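Local coordinates for uncharacterized protein (Bacteroides caccae, PDB 4L7A), which is of unknown function but is probably a zinc-dependent metallopeptidase of the MA clan, at residues 116-126 with 137-146. Numbering follows the deposited sequence.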
# COMPACT_ATOMS: atom_id res chain seq x y z
N LEU A 116 -1.35 10.15 -8.74
CA LEU A 116 -0.26 9.32 -8.28
C LEU A 116 0.15 8.23 -9.26
O LEU A 116 -0.71 7.53 -9.84
CB LEU A 116 -0.65 8.65 -6.96
CG LEU A 116 0.33 7.73 -6.27
CD1 LEU A 116 1.53 8.48 -5.77
CD2 LEU A 116 -0.38 7.09 -5.15
N LYS A 117 1.48 8.10 -9.44
CA LYS A 117 2.06 6.95 -10.06
C LYS A 117 2.82 6.08 -9.03
O LYS A 117 3.56 6.60 -8.22
CB LYS A 117 3.00 7.40 -11.14
CG LYS A 117 3.72 6.25 -11.83
CD LYS A 117 4.52 6.72 -13.02
CE LYS A 117 5.92 7.11 -12.60
NZ LYS A 117 6.52 8.13 -13.53
N VAL A 118 2.55 4.78 -9.02
CA VAL A 118 3.24 3.79 -8.16
C VAL A 118 4.00 2.83 -9.07
O VAL A 118 3.41 2.26 -10.00
CB VAL A 118 2.27 3.00 -7.28
CG1 VAL A 118 3.01 2.04 -6.32
CG2 VAL A 118 1.43 3.87 -6.39
N THR A 119 5.27 2.63 -8.81
CA THR A 119 6.05 1.68 -9.52
C THR A 119 6.44 0.60 -8.56
O THR A 119 6.91 0.89 -7.49
CB THR A 119 7.33 2.33 -10.06
OG1 THR A 119 6.96 3.35 -10.99
CG2 THR A 119 8.21 1.32 -10.75
N LEU A 120 6.23 -0.65 -8.95
CA LEU A 120 6.61 -1.75 -8.14
C LEU A 120 7.73 -2.51 -8.85
O LEU A 120 7.59 -2.89 -10.02
CB LEU A 120 5.45 -2.68 -7.94
CG LEU A 120 4.13 -2.08 -7.45
CD1 LEU A 120 3.10 -3.14 -7.37
CD2 LEU A 120 4.37 -1.46 -6.08
N TYR A 121 8.80 -2.78 -8.11
CA TYR A 121 9.92 -3.55 -8.58
C TYR A 121 9.69 -4.99 -8.11
O TYR A 121 9.43 -5.25 -6.91
CB TYR A 121 11.24 -2.95 -8.04
CG TYR A 121 11.53 -1.63 -8.67
CD1 TYR A 121 11.07 -0.45 -8.16
CD2 TYR A 121 12.31 -1.56 -9.83
CE1 TYR A 121 11.34 0.77 -8.80
CE2 TYR A 121 12.60 -0.38 -10.45
CZ TYR A 121 12.10 0.78 -9.96
OH TYR A 121 12.44 1.95 -10.64
N MSE A 122 9.81 -5.91 -9.06
CA MSE A 122 9.51 -7.31 -8.80
C MSE A 122 10.42 -8.27 -9.54
O MSE A 122 11.06 -7.91 -10.49
CB MSE A 122 8.04 -7.66 -9.16
CG MSE A 122 7.42 -6.86 -10.27
SE MSE A 122 8.06 -7.17 -12.10
CE MSE A 122 7.07 -8.77 -12.56
N GLY A 123 10.40 -9.52 -9.09
CA GLY A 123 11.17 -10.61 -9.71
C GLY A 123 10.88 -11.88 -8.93
O GLY A 123 10.17 -11.85 -7.93
N ASN A 124 11.35 -13.00 -9.40
CA ASN A 124 10.87 -14.23 -8.76
C ASN A 124 11.63 -14.53 -7.44
O ASN A 124 11.44 -15.59 -6.88
CB ASN A 124 10.83 -15.41 -9.75
CG ASN A 124 12.18 -15.77 -10.25
OD1 ASN A 124 13.19 -15.21 -9.82
ND2 ASN A 124 12.23 -16.75 -11.16
N TRP A 125 12.45 -13.57 -6.95
CA TRP A 125 12.85 -13.55 -5.54
C TRP A 125 11.62 -13.36 -4.60
O TRP A 125 11.75 -13.51 -3.39
CB TRP A 125 13.87 -12.45 -5.23
CG TRP A 125 13.53 -11.12 -5.84
CD1 TRP A 125 13.97 -10.65 -7.07
CD2 TRP A 125 12.67 -10.09 -5.31
NE1 TRP A 125 13.44 -9.41 -7.31
CE2 TRP A 125 12.66 -9.03 -6.24
CE3 TRP A 125 11.90 -9.96 -4.15
CZ2 TRP A 125 11.91 -7.88 -6.07
CZ3 TRP A 125 11.17 -8.80 -3.97
CH2 TRP A 125 11.18 -7.78 -4.92
N LEU A 126 10.48 -12.95 -5.15
CA LEU A 126 9.26 -12.74 -4.38
C LEU A 126 8.63 -14.06 -3.90
O LEU A 126 8.50 -14.96 -4.68
CB LEU A 126 8.20 -12.06 -5.25
CG LEU A 126 8.07 -10.55 -5.31
CD1 LEU A 126 7.08 -10.16 -6.45
CD2 LEU A 126 7.59 -10.05 -3.95
N TYR A 137 7.08 -5.01 1.22
CA TYR A 137 7.60 -4.52 -0.01
C TYR A 137 6.66 -3.53 -0.71
O TYR A 137 7.13 -2.66 -1.41
CB TYR A 137 7.80 -5.71 -0.99
CG TYR A 137 8.80 -6.75 -0.59
CD1 TYR A 137 9.92 -6.42 0.17
CD2 TYR A 137 8.64 -8.09 -0.96
CE1 TYR A 137 10.86 -7.41 0.56
CE2 TYR A 137 9.57 -9.08 -0.58
CZ TYR A 137 10.68 -8.72 0.16
OH TYR A 137 11.59 -9.67 0.57
N TYR A 138 5.35 -3.73 -0.56
CA TYR A 138 4.37 -3.12 -1.41
C TYR A 138 3.16 -2.57 -0.72
O TYR A 138 2.89 -1.40 -0.92
CB TYR A 138 3.85 -4.09 -2.46
CG TYR A 138 4.87 -4.77 -3.32
CD1 TYR A 138 5.88 -4.06 -3.98
CD2 TYR A 138 4.81 -6.13 -3.51
CE1 TYR A 138 6.83 -4.70 -4.79
CE2 TYR A 138 5.71 -6.79 -4.34
CZ TYR A 138 6.74 -6.07 -4.98
OH TYR A 138 7.62 -6.76 -5.80
N PHE A 139 2.40 -3.37 0.06
CA PHE A 139 1.07 -2.90 0.41
C PHE A 139 1.08 -1.83 1.49
O PHE A 139 0.26 -0.94 1.46
CB PHE A 139 0.14 -4.03 0.86
CG PHE A 139 -0.26 -4.93 -0.24
CD1 PHE A 139 -0.94 -4.43 -1.34
CD2 PHE A 139 -0.02 -6.27 -0.17
CE1 PHE A 139 -1.27 -5.28 -2.40
CE2 PHE A 139 -0.38 -7.11 -1.18
CZ PHE A 139 -0.97 -6.62 -2.31
N LYS A 140 2.00 -1.92 2.45
CA LYS A 140 2.08 -0.89 3.50
C LYS A 140 2.21 0.52 2.88
O LYS A 140 1.45 1.45 3.20
CB LYS A 140 3.22 -1.19 4.48
CG LYS A 140 3.79 -0.01 5.25
CD LYS A 140 2.84 0.37 6.32
CE LYS A 140 3.20 1.72 6.98
NZ LYS A 140 4.65 1.92 7.22
N VAL A 141 3.22 0.71 2.06
CA VAL A 141 3.41 2.02 1.40
C VAL A 141 2.22 2.42 0.53
O VAL A 141 1.84 3.60 0.49
CB VAL A 141 4.68 2.03 0.54
CG1 VAL A 141 4.80 3.29 -0.17
CG2 VAL A 141 5.89 1.87 1.48
N MSE A 142 1.63 1.47 -0.15
CA MSE A 142 0.46 1.78 -0.95
C MSE A 142 -0.70 2.34 -0.12
O MSE A 142 -1.21 3.40 -0.44
CB MSE A 142 0.00 0.57 -1.78
CG MSE A 142 0.99 0.27 -2.92
SE MSE A 142 0.71 -1.50 -3.71
CE MSE A 142 -0.56 -0.92 -5.07
N HIS A 143 -1.12 1.61 0.93
CA HIS A 143 -2.18 2.11 1.80
C HIS A 143 -1.83 3.45 2.40
O HIS A 143 -2.69 4.29 2.63
CB HIS A 143 -2.57 1.12 2.92
CG HIS A 143 -3.14 -0.15 2.40
ND1 HIS A 143 -4.35 -0.19 1.73
CD2 HIS A 143 -2.65 -1.41 2.39
CE1 HIS A 143 -4.59 -1.43 1.35
NE2 HIS A 143 -3.57 -2.19 1.71
N HIS A 144 -0.56 3.68 2.65
CA HIS A 144 -0.14 4.96 3.21
C HIS A 144 -0.49 6.06 2.17
O HIS A 144 -1.08 7.06 2.50
CB HIS A 144 1.36 4.96 3.56
CG HIS A 144 1.91 6.32 3.89
ND1 HIS A 144 2.56 6.60 5.08
CD2 HIS A 144 1.95 7.47 3.17
CE1 HIS A 144 2.96 7.86 5.08
NE2 HIS A 144 2.63 8.41 3.92
N GLU A 145 -0.09 5.87 0.93
CA GLU A 145 -0.32 6.88 -0.14
C GLU A 145 -1.78 7.05 -0.46
O GLU A 145 -2.21 8.19 -0.72
CB GLU A 145 0.42 6.48 -1.38
CG GLU A 145 1.96 6.51 -1.19
CD GLU A 145 2.49 7.93 -1.05
OE1 GLU A 145 1.99 8.84 -1.78
OE2 GLU A 145 3.36 8.16 -0.19
N PHE A 146 -2.56 5.96 -0.43
CA PHE A 146 -3.99 6.10 -0.65
C PHE A 146 -4.63 6.92 0.46
O PHE A 146 -5.43 7.81 0.18
CB PHE A 146 -4.68 4.77 -0.85
CG PHE A 146 -4.03 3.90 -1.87
CD1 PHE A 146 -3.28 4.42 -2.91
CD2 PHE A 146 -4.15 2.53 -1.79
CE1 PHE A 146 -2.66 3.58 -3.84
CE2 PHE A 146 -3.56 1.70 -2.73
CZ PHE A 146 -2.81 2.22 -3.74
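Tyr138 reaches from helix 137-146 toward the strand, into a hollow lined by Leu120, Met122, Trp125 and Leu126, where strand 116-122 runs out into a turn. Met122 CB, Leu126 CD1 and Trp125 CH2 gather round its hydroxyl, and Tyr138 OH donates a short hydrogen bond to Tyr121 O (2.6 Å). This oxygen lies at the ring's edge, near the ring plane; the donor stands 33° out of the carbonyl plane. Leu120 CD2 comes obliquely to Tyr138 CD1 at 3.7 Å. On one face of the Tyr138 ring, over its centre, sits Tyr137 CB. Replacing Tyr138 by alanine removes the ring and its hydroxyl, which would probably leave Tyr121 O without this donor and a gap between Leu120 and Leu126.

The neighbouring Tyr137 ring offers a face to Trp125, whose CZ3 pushes edge-on to within 3.8 Å of Tyr137 CE2 in a T-shaped stack with planes at 85°; Trp125 NE1 hydrogen-bonds Ser99 O, outside the two segments. Leu126 CD2 fills the angle between the two tyrosines, 3.7 Å from Tyr137 CD2.

Strand and helix run nearly antiparallel, and the helix carries an HExxH sequence beginning at His144, the signature of zinc peptidases of this clan and consistent with a zinc site here. Alternate strand side chains supply the bumps facing the helix. Val118 CG1 rests loosely against CG of selenomethionine Met142 at 4.3 Å, while the selenium lies beside Leu120 CD2. The extended first torsion of Leu116 (chi1 -180°) sets CD2 against Glu145 CB at 3.9 Å and against the edge of Phe146, a ring stacked with Trp73 of helix 59-81.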